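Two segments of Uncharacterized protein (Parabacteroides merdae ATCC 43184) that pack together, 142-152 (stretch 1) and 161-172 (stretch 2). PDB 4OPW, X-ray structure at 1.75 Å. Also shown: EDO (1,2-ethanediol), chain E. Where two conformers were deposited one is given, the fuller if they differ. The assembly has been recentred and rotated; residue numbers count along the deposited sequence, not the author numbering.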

# COMPACT_ATOMS: atom_id res chain seq x y z
N VAL A 142 -4.52 -4.11 -1.63
CA VAL A 142 -4.95 -5.04 -2.68
C VAL A 142 -4.12 -4.75 -3.93
O VAL A 142 -4.20 -3.63 -4.47
N VAL A 143 -3.37 -5.75 -4.41
CA VAL A 143 -2.56 -5.64 -5.62
C VAL A 143 -3.10 -6.66 -6.61
O VAL A 143 -3.01 -7.87 -6.37
N ASN A 144 -3.70 -6.18 -7.70
CA ASN A 144 -4.34 -7.06 -8.68
C ASN A 144 -3.35 -7.95 -9.43
O ASN A 144 -3.67 -9.12 -9.70
N GLU A 145 -2.18 -7.42 -9.80
CA GLU A 145 -1.21 -8.19 -10.59
C GLU A 145 0.16 -7.57 -10.44
O GLU A 145 0.30 -6.35 -10.62
N LEU A 146 1.18 -8.40 -10.14
CA LEU A 146 2.55 -7.94 -9.99
C LEU A 146 3.57 -8.84 -10.72
O LEU A 146 3.38 -10.05 -10.86
N LYS A 147 4.68 -8.23 -11.13
CA LYS A 147 5.82 -8.89 -11.77
C LYS A 147 7.04 -8.23 -11.19
O LYS A 147 7.22 -7.03 -11.39
N THR A 148 7.80 -8.96 -10.38
CA THR A 148 8.98 -8.36 -9.74
C THR A 148 10.11 -9.37 -9.59
O THR A 148 9.89 -10.57 -9.76
N ASP A 149 11.31 -8.87 -9.27
CA ASP A 149 12.44 -9.73 -8.98
C ASP A 149 12.38 -10.04 -7.49
O ASP A 149 12.15 -11.18 -7.12
N LYS A 150 12.44 -9.00 -6.64
CA LYS A 150 12.34 -9.14 -5.20
C LYS A 150 11.01 -8.60 -4.69
O LYS A 150 10.66 -7.46 -4.98
N LEU A 151 10.29 -9.42 -3.91
CA LEU A 151 9.04 -9.02 -3.24
C LEU A 151 9.25 -9.05 -1.74
O LEU A 151 9.76 -10.05 -1.20
N GLU A 152 8.90 -7.95 -1.06
CA GLU A 152 8.96 -7.84 0.40
C GLU A 152 7.58 -7.43 0.86
O GLU A 152 7.02 -6.45 0.37
N ILE A 161 -2.71 -7.88 3.40
CA ILE A 161 -2.07 -7.67 2.10
C ILE A 161 -2.60 -8.77 1.19
O ILE A 161 -2.37 -9.95 1.45
N ASN A 162 -3.35 -8.39 0.16
CA ASN A 162 -3.90 -9.34 -0.81
C ASN A 162 -3.22 -9.13 -2.15
O ASN A 162 -3.40 -8.09 -2.77
N LEU A 163 -2.42 -10.11 -2.56
CA LEU A 163 -1.67 -10.11 -3.83
C LEU A 163 -2.34 -11.14 -4.71
O LEU A 163 -2.14 -12.33 -4.53
N LYS A 164 -3.26 -10.67 -5.54
CA LYS A 164 -4.16 -11.52 -6.33
C LYS A 164 -3.48 -12.40 -7.39
O LYS A 164 -3.92 -13.53 -7.59
N ALA A 165 -2.46 -11.89 -8.09
CA ALA A 165 -1.83 -12.62 -9.19
C ALA A 165 -0.44 -12.14 -9.45
O ALA A 165 -0.11 -11.00 -9.13
N GLY A 166 0.35 -12.97 -10.12
CA GLY A 166 1.68 -12.55 -10.52
C GLY A 166 2.83 -13.47 -10.22
O GLY A 166 2.65 -14.66 -9.94
N ASN A 167 4.04 -12.90 -10.30
CA ASN A 167 5.30 -13.61 -10.15
C ASN A 167 6.36 -12.77 -9.48
O ASN A 167 6.48 -11.59 -9.75
N ALA A 168 7.16 -13.41 -8.64
CA ALA A 168 8.36 -12.84 -8.01
C ALA A 168 9.45 -13.88 -8.07
O ALA A 168 9.14 -15.06 -8.09
N GLU A 169 10.72 -13.46 -8.13
CA GLU A 169 11.83 -14.43 -8.14
C GLU A 169 12.13 -14.88 -6.71
O GLU A 169 12.44 -16.05 -6.47
N GLU A 170 12.03 -13.93 -5.76
CA GLU A 170 12.25 -14.13 -4.32
C GLU A 170 11.20 -13.35 -3.57
O GLU A 170 10.86 -12.24 -3.98
N ALA A 171 10.70 -13.91 -2.46
CA ALA A 171 9.75 -13.17 -1.62
C ALA A 171 10.06 -13.36 -0.16
O ALA A 171 10.36 -14.47 0.28
N ASP A 172 9.99 -12.25 0.60
CA ASP A 172 10.12 -12.25 2.05
C ASP A 172 8.79 -11.82 2.60
O ASP A 172 8.37 -10.68 2.39

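The two stretches run parallel and in constant register, with residue i of stretch 1 beside residue i+20 of stretch 2. Backbone hydrogen bonds hold this register, among them V143 N to N162 O (2.9 Å), T148 N to N167 O (3.0 Å) and D172 N to L151 O (2.9 Å). Along each strand segment, side chains alternate between the two faces of the sheet.

One face is apolar. V143, L146, L151, L163 and A171 point to it, all of them buried. L163 (chi1 m, chi2 t) ties the group together. Its CD2 lies 3.8 Å from V143 CB and 4.0 Å from L146 CD2. Its CD1 lies 3.8 Å from L151 CD2. V143 is t. L146 is p, with chi2 between wells at 95°, and its end comes nearer to stretch 2 than its CA-to-CB bond suggests. L151 (t, p) also packs against two alanines: L151 CB is 3.8 Å from A168 CB and 4.1 Å from A171 CB. T148, also t, adds a methyl contact, T148 CG2 to A168 CB at 3.7 Å.

G166 pairs with L146 on this face but has no side chain. An ideal CB there would sit 2.1 Å from L146 O, a clash. Its phi/psi of 131/-164 by itself calls for glycine.

The other face carries polar and charged side chains. The end of K150 (t, p, t, m) comes nearer to stretch 2 than its CA-to-CB bond suggests. Its NZ forms salt bridges with D172 OD2 at 2.9 Å and, within stretch 1, with E152 OE2 at 2.8 Å. The shared lysine lies between two like charges: E152 OE2 and D172 OD2 are 4.5 Å apart. D172 and E152 are both m at chi1. The K150 aliphatic chain also passes E170, with K150 CD 3.8 Å from E170 OE1.

At the other end of this face, V142 (t) packs on the aliphatic part of K164, with V142 CG1 3.7 Å from K164 CE. K164 points toward stretch 1 in an extended form (m, t, t, t). Its NZ makes a weak hydrogen bond to N144 OD1 at 3.4 Å. N144 (m) starts away from stretch 2, but its end comes nearer.

One water links the stretches. It donates to L146 O (3.0 Å) and weakly accepts from N167 ND2 (3.4 Å). N167 is m at chi1.

A 1,2-ethanediol, probably from the crystallisation liquor, binds on stretch 1. Its O2 donates a hydrogen bond to D149 OD1 at 2.7 Å. D149 is m at chi1 and points away from stretch 2.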

# COMPACT_ATOMS: atom_id res chain seq x y z
CB VAL A 142 -6.47 -5.01 -2.98
CG1 VAL A 142 -6.84 -6.06 -4.03
CG2 VAL A 142 -7.30 -5.20 -1.70
CB VAL A 143 -1.03 -5.83 -5.33
CG1 VAL A 143 -0.22 -5.70 -6.62
CG2 VAL A 143 -0.52 -4.83 -4.27
CB ASN A 144 -5.18 -6.26 -9.68
CG ASN A 144 -6.50 -5.76 -9.12
OD1 ASN A 144 -6.88 -6.04 -7.97
ND2 ASN A 144 -7.24 -5.02 -9.92
CB GLU A 145 -1.63 -8.22 -12.07
CG GLU A 145 -0.82 -9.21 -12.91
CD GLU A 145 -1.04 -9.16 -14.40
OE1 GLU A 145 -1.83 -8.32 -14.89
OE2 GLU A 145 -0.40 -9.98 -15.10
CB LEU A 146 2.93 -7.81 -8.51
CG LEU A 146 2.95 -9.09 -7.62
CD1 LEU A 146 4.38 -9.68 -7.55
CD2 LEU A 146 2.49 -8.76 -6.20
CB LYS A 147 5.75 -8.81 -13.31
CG LYS A 147 7.00 -9.32 -14.06
CD LYS A 147 7.22 -10.82 -13.92
CE LYS A 147 8.53 -11.26 -14.54
NZ LYS A 147 8.80 -12.69 -14.26
CB THR A 148 8.57 -7.74 -8.35
OG1 THR A 148 9.62 -6.90 -7.85
CG2 THR A 148 8.21 -8.79 -7.31
CB ASP A 149 13.77 -9.09 -9.41
CG ASP A 149 13.93 -9.03 -10.92
OD1 ASP A 149 13.52 -10.00 -11.61
OD2 ASP A 149 14.46 -8.01 -11.42
CB LYS A 150 13.51 -8.41 -4.50
CG LYS A 150 13.53 -8.58 -2.97
CD LYS A 150 13.69 -10.06 -2.52
CE LYS A 150 13.34 -10.25 -1.06
NZ LYS A 150 14.32 -9.52 -0.19
CB LEU A 151 7.89 -9.96 -3.65
CG LEU A 151 6.55 -9.80 -2.95
CD1 LEU A 151 5.93 -8.40 -3.23
CD2 LEU A 151 5.60 -10.90 -3.40
CB GLU A 152 10.04 -6.88 0.87
CG GLU A 152 11.43 -7.44 0.60
CD GLU A 152 12.57 -6.45 0.73
OE1 GLU A 152 12.33 -5.32 1.22
OE2 GLU A 152 13.71 -6.79 0.33
CB ILE A 161 -0.52 -7.60 2.14
CG1 ILE A 161 -0.04 -6.40 3.03
CG2 ILE A 161 0.03 -7.47 0.70
CD1 ILE A 161 1.48 -6.31 3.33
CB ASN A 162 -5.42 -9.16 -0.91
CG ASN A 162 -6.12 -10.12 -1.84
OD1 ASN A 162 -5.51 -11.02 -2.42
ND2 ASN A 162 -7.41 -9.92 -2.04
CB LEU A 163 -0.18 -10.45 -3.60
CG LEU A 163 0.56 -9.66 -2.50
CD1 LEU A 163 2.01 -10.11 -2.41
CD2 LEU A 163 0.51 -8.14 -2.77
CB LYS A 164 -5.21 -10.65 -7.03
CG LYS A 164 -6.21 -10.02 -6.07
CD LYS A 164 -7.33 -9.35 -6.84
CE LYS A 164 -8.43 -8.85 -5.94
NZ LYS A 164 -9.35 -7.92 -6.65
CB ALA A 165 -2.66 -12.47 -10.47
CB ASN A 167 5.83 -14.02 -11.55
CG ASN A 167 4.98 -15.05 -12.25
OD1 ASN A 167 5.23 -16.27 -12.16
ND2 ASN A 167 3.99 -14.59 -13.00
CB ALA A 168 8.09 -12.42 -6.57
CB GLU A 169 13.08 -13.85 -8.83
CG GLU A 169 12.94 -13.76 -10.33
CD GLU A 169 12.94 -15.12 -11.00
OE1 GLU A 169 14.02 -15.76 -11.06
OE2 GLU A 169 11.84 -15.58 -11.39
CB GLU A 170 13.64 -13.65 -3.86
CG GLU A 170 14.84 -14.26 -4.57
CD GLU A 170 16.19 -13.73 -4.11
OE1 GLU A 170 16.27 -12.53 -3.76
OE2 GLU A 170 17.16 -14.51 -4.12
CB ALA A 171 8.31 -13.60 -1.91
CB ASP A 172 11.25 -11.32 2.54
CG ASP A 172 12.67 -11.73 2.20
OD1 ASP A 172 12.89 -12.93 1.92
OD2 ASP A 172 13.57 -10.87 2.27
C1 EDO E . 10.29 -7.20 -13.83
O1 EDO E . 10.50 -7.93 -15.04
C2 EDO E . 11.29 -7.68 -12.77
O2 EDO E . 11.18 -9.09 -12.61
O HOH W 1 3.05 -11.33 -13.57